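Local coordinates for protein 2-hydroxyisobutanoyl-CoA mutase large subunit (Aquincola tertiaricarbonis, PDB 4R3U) that works with a cobalamin-binding small subunit to interconvert 2-hydroxyisobutyryl-CoA and (S)-3-hydroxybutyryl-CoA, at residues 53-58 / 423-428; 317-322 / 431-436. All coordinates share one frame; numbering follows the deposited sequence.

Both contacts use helix 420-442, at two places along it. In contact 1 its 423-428 part receives the segment 53-58, which carries a short, weakly bonded strand. In contact 2 its 431-436 part packs on helix 306-327. The touching side chains of contact 1 are mostly buried. Contact 2 is only partly buried. Each has an aromatic ring at its middle and no hydrogen bond across. Contact 1 sets a ring edge against carbon, while contact 2 adds a sulfur and a lysine with salt bridges beyond the interface. Their centres lie about 14 Å apart. Thr427 OG1 and Arg318 NH1, at 2.7 Å, probably hydrogen-bond from one to the other.

Contact 1: residues 53-58 / 423-428; sequences GDFPVQ and EALTTE
Phe55 meets Leu425 and Glu428 where a small antiparallel pair of strands, 49-50 and 56-57, lies against helix 420-442. Both elements belong to the methylmalonyl-CoA mutase family region, but neither is among the strands or intervening helices of the parallel barrel. The backbones stay well apart: Phe55 CA and Leu425 CA are 8.5 Å from each other, and side chains fill the distance. The apolar part is simple. Leu425 CD1 comes obliquely to the ring, 3.8 Å from Phe55 CD2. The leucine starts off to one side, but its CG lies anti to the backbone N (chi1 -156°), and the next torsion turns CD1 to the ring. The second approach is at the ring edge. Phe55 CE2 is 3.9 Å from Glu428 CB, and the Glu428 carbonyl carbon lies near the ring plane. The Glu428 chain bends at chi2 (-66°). Its carboxylate is turned 61° from the ring plane, with OE2 4.2 Å from Phe55 CE2. Tyr429 stacks its ring on Phe55, and Lys432 also packs against it. Leu425 touches Ala311 of helix 306-327 as well, while Val57 packs on Val412 of the second subunit. With an alanine at the Phe55 position, Leu425 CD1 and Glu428 CB would probably lose their ring partner, and a gap would be left between segment 53-58 and the helix. Polar bonds run within the helix or leave the contact. Thr427 N bonds to Glu423 O, and Phe55 N to Thr51 OG1. The far ring edge of Phe55 meets its own chain: Gly53 O lies in the ring plane, 3.6 Å from CD1.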
ATOM      1  N   GLY A  53      -1.081 -18.496  -7.005  1.00 24.46           N
ATOM      2  CA  GLY A  53      -0.187 -19.556  -7.458  1.00 24.96           C
ATOM      3  C   GLY A  53      -0.726 -20.966  -7.317  1.00 27.30           C
ATOM      4  O   GLY A  53       0.040 -21.920  -7.440  1.00 26.50           O
ATOM      5  N   ASP A  54      -2.059 -21.091  -7.077  1.00 24.73           N
ATOM      6  CA  ASP A  54      -2.832 -22.340  -6.985  1.00 26.44           C
ATOM      7  C   ASP A  54      -2.531 -23.296  -5.823  1.00 32.37           C
ATOM      8  O   ASP A  54      -2.797 -24.495  -5.915  1.00 34.55           O
ATOM      9  CB  ASP A  54      -2.873 -23.072  -8.331  1.00 28.51           C
ATOM     10  CG  ASP A  54      -4.062 -22.775  -9.202  1.00 39.35           C
ATOM     11  OD1 ASP A  54      -4.722 -21.729  -8.980  1.00 41.61           O
ATOM     12  OD2 ASP A  54      -4.314 -23.562 -10.136  1.00 49.30           O
ATOM     13  N   PHE A  55      -1.990 -22.773  -4.734  1.00 28.23           N
ATOM     14  CA  PHE A  55      -1.753 -23.590  -3.549  1.00 28.46           C
ATOM     15  C   PHE A  55      -3.016 -23.509  -2.713  1.00 33.86           C
ATOM     16  O   PHE A  55      -3.490 -22.397  -2.462  1.00 33.45           O
ATOM     17  CB  PHE A  55      -0.564 -23.045  -2.742  1.00 28.97           C
ATOM     18  CG  PHE A  55       0.785 -23.584  -3.125  1.00 29.76           C
ATOM     19  CD1 PHE A  55       1.241 -23.494  -4.429  1.00 30.30           C
ATOM     20  CD2 PHE A  55       1.628 -24.136  -2.162  1.00 33.11           C
ATOM     21  CE1 PHE A  55       2.494 -23.988  -4.782  1.00 31.41           C
ATOM     22  CE2 PHE A  55       2.898 -24.606  -2.507  1.00 35.72           C
ATOM     23  CZ  PHE A  55       3.323 -24.526  -3.817  1.00 33.12           C
ATOM     24  N   PRO A  56      -3.617 -24.651  -2.317  1.00 31.62           N
ATOM     25  CA  PRO A  56      -4.829 -24.575  -1.479  1.00 30.96           C
ATOM     26  C   PRO A  56      -4.509 -24.031  -0.079  1.00 35.57           C
ATOM     27  O   PRO A  56      -3.479 -24.379   0.525  1.00 35.18           O
ATOM     28  CB  PRO A  56      -5.342 -26.017  -1.447  1.00 33.38           C
ATOM     29  CG  PRO A  56      -4.158 -26.866  -1.725  1.00 37.69           C
ATOM     30  CD  PRO A  56      -3.203 -26.053  -2.559  1.00 33.39           C
ATOM     31  N   VAL A  57      -5.394 -23.145   0.422  1.00 31.46           N
ATOM     32  CA  VAL A  57      -5.249 -22.533   1.740  1.00 29.77           C
ATOM     33  C   VAL A  57      -6.339 -22.959   2.721  1.00 33.15           C
ATOM     34  O   VAL A  57      -7.490 -23.185   2.315  1.00 33.28           O
ATOM     35  CB  VAL A  57      -5.045 -21.002   1.705  1.00 32.08           C
ATOM     36  CG1 VAL A  57      -3.782 -20.646   0.948  1.00 30.70           C
ATOM     37  CG2 VAL A  57      -6.258 -20.271   1.123  1.00 31.78           C
ATOM     38  N   GLN A  58      -5.960 -23.112   4.010  1.00 28.04           N
ATOM     39  CA  GLN A  58      -6.911 -23.454   5.074  1.00 28.63           C
ATOM     40  C   GLN A  58      -7.619 -22.153   5.558  1.00 31.13           C
ATOM     41  O   GLN A  58      -7.089 -21.057   5.355  1.00 28.28           O
ATOM     42  CB  GLN A  58      -6.190 -24.112   6.270  1.00 30.81           C
ATOM     43  CG  GLN A  58      -5.476 -25.453   5.949  1.00 43.36           C
ATOM     44  CD  GLN A  58      -4.543 -25.923   7.052  1.00 47.38           C
ATOM     45  OE1 GLN A  58      -4.576 -25.454   8.186  1.00 48.42           O
ATOM     46  NE2 GLN A  58      -3.676 -26.852   6.749  1.00 36.78           N
ATOM     47  N   GLU A 423       4.601 -19.788   7.785  1.00 24.51           N
ATOM     48  CA  GLU A 423       5.487 -20.932   8.029  1.00 24.34           C
ATOM     49  C   GLU A 423       5.088 -22.219   7.311  1.00 28.83           C
ATOM     50  O   GLU A 423       5.952 -22.871   6.729  1.00 28.87           O
ATOM     51  CB  GLU A 423       5.803 -21.148   9.517  1.00 25.85           C
ATOM     52  CG  GLU A 423       6.587 -20.015  10.176  1.00 26.85           C
ATOM     53  CD  GLU A 423       7.941 -19.584   9.634  1.00 35.82           C
ATOM     54  OE1 GLU A 423       8.445 -20.183   8.658  1.00 33.39           O
ATOM     55  OE2 GLU A 423       8.500 -18.621  10.203  1.00 31.98           O
ATOM     56  N   ALA A 424       3.779 -22.539   7.283  1.00 25.79           N
ATOM     57  CA  ALA A 424       3.213 -23.702   6.597  1.00 25.82           C
ATOM     58  C   ALA A 424       3.357 -23.553   5.090  1.00 30.65           C
ATOM     59  O   ALA A 424       3.753 -24.508   4.414  1.00 31.06           O
ATOM     60  CB  ALA A 424       1.747 -23.865   6.971  1.00 27.17           C
ATOM     61  N   LEU A 425       3.068 -22.338   4.562  1.00 28.19           N
ATOM     62  CA  LEU A 425       3.209 -22.036   3.140  1.00 28.56           C
ATOM     63  C   LEU A 425       4.679 -22.047   2.700  1.00 29.88           C
ATOM     64  O   LEU A 425       4.970 -22.588   1.628  1.00 29.37           O
ATOM     65  CB  LEU A 425       2.517 -20.702   2.801  1.00 28.65           C
ATOM     66  CG  LEU A 425       2.061 -20.495   1.342  1.00 34.39           C
ATOM     67  CD1 LEU A 425       1.285 -21.727   0.785  1.00 35.41           C
ATOM     68  CD2 LEU A 425       1.243 -19.228   1.216  1.00 35.38           C
ATOM     69  N   THR A 426       5.608 -21.495   3.547  1.00 24.51           N
ATOM     70  CA  THR A 426       7.059 -21.528   3.294  1.00 24.89           C
ATOM     71  C   THR A 426       7.489 -23.006   3.134  1.00 31.14           C
ATOM     72  O   THR A 426       8.201 -23.353   2.183  1.00 29.58           O
ATOM     73  CB  THR A 426       7.835 -20.858   4.453  1.00 30.28           C
ATOM     74  OG1 THR A 426       7.426 -19.492   4.580  1.00 27.28           O
ATOM     75  CG2 THR A 426       9.359 -20.966   4.298  1.00 25.07           C
ATOM     76  N   THR A 427       7.002 -23.871   4.048  1.00 29.57           N
ATOM     77  CA  THR A 427       7.318 -25.305   4.030  1.00 30.86           C
ATOM     78  C   THR A 427       6.730 -26.055   2.812  1.00 33.77           C
ATOM     79  O   THR A 427       7.386 -26.955   2.275  1.00 33.74           O
ATOM     80  CB  THR A 427       7.071 -25.920   5.416  1.00 31.44           C
ATOM     81  OG1 THR A 427       7.911 -25.241   6.373  1.00 26.20           O
ATOM     82  CG2 THR A 427       7.328 -27.411   5.443  1.00 25.89           C
ATOM     83  N   GLU A 428       5.505 -25.676   2.398  1.00 30.10           N
ATOM     84  CA  GLU A 428       4.791 -26.230   1.244  1.00 30.54           C
ATOM     85  C   GLU A 428       5.561 -25.879  -0.027  1.00 36.27           C
ATOM     86  O   GLU A 428       5.852 -26.775  -0.825  1.00 38.19           O
ATOM     87  CB  GLU A 428       3.336 -25.726   1.185  1.00 31.44           C
ATOM     88  CG  GLU A 428       2.326 -26.753   1.660  1.00 52.15           C
ATOM     89  CD  GLU A 428       2.219 -27.996   0.782  1.00 82.81           C
ATOM     90  OE1 GLU A 428       2.785 -29.045   1.171  1.00 78.13           O
ATOM     91  OE2 GLU A 428       1.583 -27.918  -0.297  1.00 69.09           O
TER

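Contact 2: residues 317-322 / 431-436; sequences RRCYAK and KKIFEI
Lys322 NZ is held by two acids, Glu430 and Asp73, through salt bridges to Glu430 OE1 and Asp73 OD2. Its CB meets Phe434 CZ at 4.1 Å, on an oblique approach to the ring. One lysine thus serves two purposes. The base of its chain packs on the aromatic ring, and the extended remainder takes the charge on to the acids. Glu430 has a second mate in Arg318, whose NH1 pairs with its OE2. Across the segments themselves there is no hydrogen bond. The centre of the contact is a sulfur-aromatic pair. Cys319 SG lies 4.2 Å from the centroid of the Phe434 ring and 31° off the ring normal, so it sits obliquely to the ring. Its nearest ring atom is Phe434 CE2, at 3.7 Å. The ring end reaches further, to the backbone of the other helix: Phe434 CZ is 3.7 Å from Cys319 CA. Phe434 CB does not aim at that helix. With CG anti to the carbonyl carbon (chi1 -78°), the ring still swings across to it. Ile433 supplies the other apolar neighbour, with CG2 3.8 Å from Cys319 SG. The sulfur therefore touches both a branched aliphatic chain and a ring, which meet it from adjacent directions. Within segment 431-436, Lys432 NZ forms a salt bridge with Glu435 OE1, on the syn lone pair of that oxygen. The axes of the two segments, 317-322 and 431-436, pass 10.5 Å apart and cross at -48°. Helix 306-327 links the neighbouring parallel strands 298-302 and 340-344 of the barrel. Tyr320 meets Phe298 edge-to-face on its strand side, while helix 264-283 adds Leu272 beside Cys319 and Ala269 beside Ile436.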
ATOM      1  N   ARG A 317      15.209 -18.951  -0.112  1.00 27.44           N
ATOM      2  CA  ARG A 317      16.409 -18.819   0.717  1.00 26.17           C
ATOM      3  C   ARG A 317      16.774 -20.121   1.386  1.00 31.77           C
ATOM      4  O   ARG A 317      17.966 -20.441   1.450  1.00 34.13           O
ATOM      5  CB  ARG A 317      16.245 -17.716   1.762  1.00 23.73           C
ATOM      6  CG  ARG A 317      16.702 -16.345   1.276  1.00 20.87           C
ATOM      7  CD  ARG A 317      17.031 -15.397   2.417  1.00 18.23           C
ATOM      8  NE  ARG A 317      15.851 -15.142   3.246  1.00 30.88           N
ATOM      9  CZ  ARG A 317      15.002 -14.136   3.067  1.00 38.21           C
ATOM     10  NH1 ARG A 317      15.234 -13.220   2.137  1.00 28.80           N
ATOM     11  NH2 ARG A 317      13.934 -14.019   3.838  1.00 24.26           N
ATOM     12  N   ARG A 318      15.757 -20.876   1.889  1.00 27.31           N
ATOM     13  CA  ARG A 318      15.947 -22.164   2.577  1.00 27.94           C
ATOM     14  C   ARG A 318      16.419 -23.248   1.610  1.00 32.29           C
ATOM     15  O   ARG A 318      17.364 -23.972   1.924  1.00 32.83           O
ATOM     16  CB  ARG A 318      14.665 -22.598   3.321  1.00 28.10           C
ATOM     17  CG  ARG A 318      14.835 -23.861   4.181  1.00 36.48           C
ATOM     18  CD  ARG A 318      13.913 -23.844   5.367  1.00 32.67           C
ATOM     19  NE  ARG A 318      12.603 -24.393   5.047  1.00 25.12           N
ATOM     20  CZ  ARG A 318      11.484 -24.132   5.715  1.00 39.82           C
ATOM     21  NH1 ARG A 318      10.353 -24.729   5.377  1.00 38.84           N
ATOM     22  NH2 ARG A 318      11.488 -23.279   6.731  1.00 22.53           N
ATOM     23  N   CYS A 319      15.758 -23.350   0.436  1.00 29.40           N
ATOM     24  CA  CYS A 319      16.059 -24.298  -0.643  1.00 28.78           C
ATOM     25  C   CYS A 319      17.477 -24.081  -1.164  1.00 31.73           C
ATOM     26  O   CYS A 319      18.250 -25.036  -1.278  1.00 31.29           O
ATOM     27  CB  CYS A 319      15.024 -24.181  -1.761  1.00 27.43           C
ATOM     28  SG  CYS A 319      13.371 -24.758  -1.306  1.00 31.09           S
ATOM     29  N   TYR A 320      17.824 -22.809  -1.408  1.00 28.07           N
ATOM     30  CA  TYR A 320      19.137 -22.397  -1.864  1.00 29.34           C
ATOM     31  C   TYR A 320      20.222 -22.803  -0.877  1.00 36.68           C
ATOM     32  O   TYR A 320      21.226 -23.370  -1.309  1.00 38.91           O
ATOM     33  CB  TYR A 320      19.179 -20.880  -2.099  1.00 29.37           C
ATOM     34  CG  TYR A 320      20.558 -20.375  -2.480  1.00 28.66           C
ATOM     35  CD1 TYR A 320      21.084 -20.617  -3.748  1.00 29.76           C
ATOM     36  CD2 TYR A 320      21.338 -19.664  -1.571  1.00 27.79           C
ATOM     37  CE1 TYR A 320      22.347 -20.145  -4.110  1.00 27.81           C
ATOM     38  CE2 TYR A 320      22.597 -19.189  -1.920  1.00 28.22           C
ATOM     39  CZ  TYR A 320      23.098 -19.436  -3.191  1.00 32.93           C
ATOM     40  OH  TYR A 320      24.338 -18.976  -3.538  1.00 31.10           O
ATOM     41  N   ALA A 321      20.025 -22.516   0.441  1.00 33.56           N
ATOM     42  CA  ALA A 321      20.985 -22.891   1.487  1.00 34.41           C
ATOM     43  C   ALA A 321      21.246 -24.399   1.471  1.00 38.67           C
ATOM     44  O   ALA A 321      22.416 -24.815   1.412  1.00 37.30           O
ATOM     45  CB  ALA A 321      20.480 -22.471   2.846  1.00 34.64           C
ATOM     46  N   LYS A 322      20.142 -25.205   1.459  1.00 33.51           N
ATOM     47  CA  LYS A 322      20.186 -26.663   1.470  1.00 33.47           C
ATOM     48  C   LYS A 322      20.914 -27.244   0.265  1.00 36.54           C
ATOM     49  O   LYS A 322      21.700 -28.168   0.434  1.00 35.47           O
ATOM     50  CB  LYS A 322      18.779 -27.258   1.653  1.00 34.34           C
ATOM     51  CG  LYS A 322      18.244 -27.053   3.060  1.00 36.95           C
ATOM     52  CD  LYS A 322      16.794 -27.478   3.247  1.00 39.17           C
ATOM     53  CE  LYS A 322      16.451 -27.459   4.723  1.00 32.68           C
ATOM     54  NZ  LYS A 322      15.123 -28.066   5.004  1.00 40.86           N
ATOM     55  N   LYS A 431       9.035 -28.073  -0.250  1.00 36.73           N
ATOM     56  CA  LYS A 431       8.751 -29.431  -0.686  1.00 37.57           C
ATOM     57  C   LYS A 431       8.362 -29.484  -2.171  1.00 40.01           C
ATOM     58  O   LYS A 431       8.914 -30.303  -2.911  1.00 40.97           O
ATOM     59  CB  LYS A 431       7.692 -30.083   0.218  1.00 41.38           C
ATOM     60  CG  LYS A 431       8.194 -30.303   1.648  1.00 63.87           C
ATOM     61  CD  LYS A 431       7.081 -30.677   2.621  1.00 80.68           C
ATOM     62  CE  LYS A 431       7.589 -30.942   4.025  1.00 89.59           C
ATOM     63  NZ  LYS A 431       6.480 -31.091   5.013  1.00 88.35           N
ATOM     64  N   LYS A 432       7.458 -28.587  -2.611  1.00 33.84           N
ATOM     65  CA  LYS A 432       6.998 -28.516  -4.008  1.00 31.73           C
ATOM     66  C   LYS A 432       8.118 -28.117  -4.940  1.00 32.01           C
ATOM     67  O   LYS A 432       8.198 -28.664  -6.043  1.00 30.50           O
ATOM     68  CB  LYS A 432       5.761 -27.620  -4.169  1.00 32.64           C
ATOM     69  CG  LYS A 432       4.466 -28.169  -3.558  1.00 39.97           C
ATOM     70  CD  LYS A 432       3.794 -29.261  -4.381  1.00 46.39           C
ATOM     71  CE  LYS A 432       2.857 -30.074  -3.514  1.00 60.90           C
ATOM     72  NZ  LYS A 432       2.498 -31.378  -4.140  1.00 70.77           N
ATOM     73  N   ILE A 433       9.030 -27.224  -4.475  1.00 28.17           N
ATOM     74  CA  ILE A 433      10.230 -26.803  -5.224  1.00 27.58           C
ATOM     75  C   ILE A 433      11.173 -28.002  -5.400  1.00 31.88           C
ATOM     76  O   ILE A 433      11.597 -28.271  -6.523  1.00 32.00           O
ATOM     77  CB  ILE A 433      10.961 -25.601  -4.553  1.00 29.94           C
ATOM     78  CG1 ILE A 433      10.238 -24.253  -4.824  1.00 27.21           C
ATOM     79  CG2 ILE A 433      12.462 -25.529  -4.938  1.00 32.08           C
ATOM     80  CD1 ILE A 433      10.446 -23.175  -3.664  1.00 19.93           C
ATOM     81  N   PHE A 434      11.489 -28.723  -4.299  1.00 28.60           N
ATOM     82  CA  PHE A 434      12.398 -29.871  -4.369  1.00 29.83           C
ATOM     83  C   PHE A 434      11.903 -30.979  -5.290  1.00 37.46           C
ATOM     84  O   PHE A 434      12.694 -31.550  -6.047  1.00 39.75           O
ATOM     85  CB  PHE A 434      12.796 -30.387  -2.978  1.00 31.13           C
ATOM     86  CG  PHE A 434      13.851 -29.536  -2.329  1.00 31.35           C
ATOM     87  CD1 PHE A 434      15.047 -29.265  -2.983  1.00 34.33           C
ATOM     88  CD2 PHE A 434      13.658 -29.012  -1.056  1.00 32.41           C
ATOM     89  CE1 PHE A 434      16.009 -28.449  -2.391  1.00 35.20           C
ATOM     90  CE2 PHE A 434      14.622 -28.188  -0.470  1.00 33.93           C
ATOM     91  CZ  PHE A 434      15.788 -27.919  -1.133  1.00 31.70           C
ATOM     92  N   GLU A 435      10.586 -31.225  -5.250  1.00 32.56           N
ATOM     93  CA  GLU A 435       9.807 -32.158  -6.043  1.00 33.06           C
ATOM     94  C   GLU A 435       9.975 -31.806  -7.546  1.00 37.61           C
ATOM     95  O   GLU A 435      10.190 -32.708  -8.343  1.00 40.83           O
ATOM     96  CB  GLU A 435       8.354 -31.972  -5.597  1.00 34.77           C
ATOM     97  CG  GLU A 435       7.437 -33.166  -5.659  1.00 50.12           C
ATOM     98  CD  GLU A 435       6.176 -32.882  -4.873  1.00 65.17           C
ATOM     99  OE1 GLU A 435       5.222 -32.324  -5.461  1.00 53.91           O
ATOM    100  OE2 GLU A 435       6.162 -33.161  -3.651  1.00 54.95           O
ATOM    101  N   ILE A 436       9.934 -30.502  -7.919  1.00 31.61           N
ATOM    102  CA  ILE A 436      10.142 -30.045  -9.298  1.00 31.05           C
ATOM    103  C   ILE A 436      11.595 -30.236  -9.732  1.00 36.33           C
ATOM    104  O   ILE A 436      11.850 -30.790 -10.805  1.00 37.05           O
ATOM    105  CB  ILE A 436       9.647 -28.594  -9.539  1.00 32.51           C
ATOM    106  CG1 ILE A 436       8.100 -28.472  -9.348  1.00 32.23           C
ATOM    107  CG2 ILE A 436      10.141 -28.032 -10.912  1.00 31.01           C
ATOM    108  CD1 ILE A 436       7.480 -27.059  -9.792  1.00 37.34           C
TER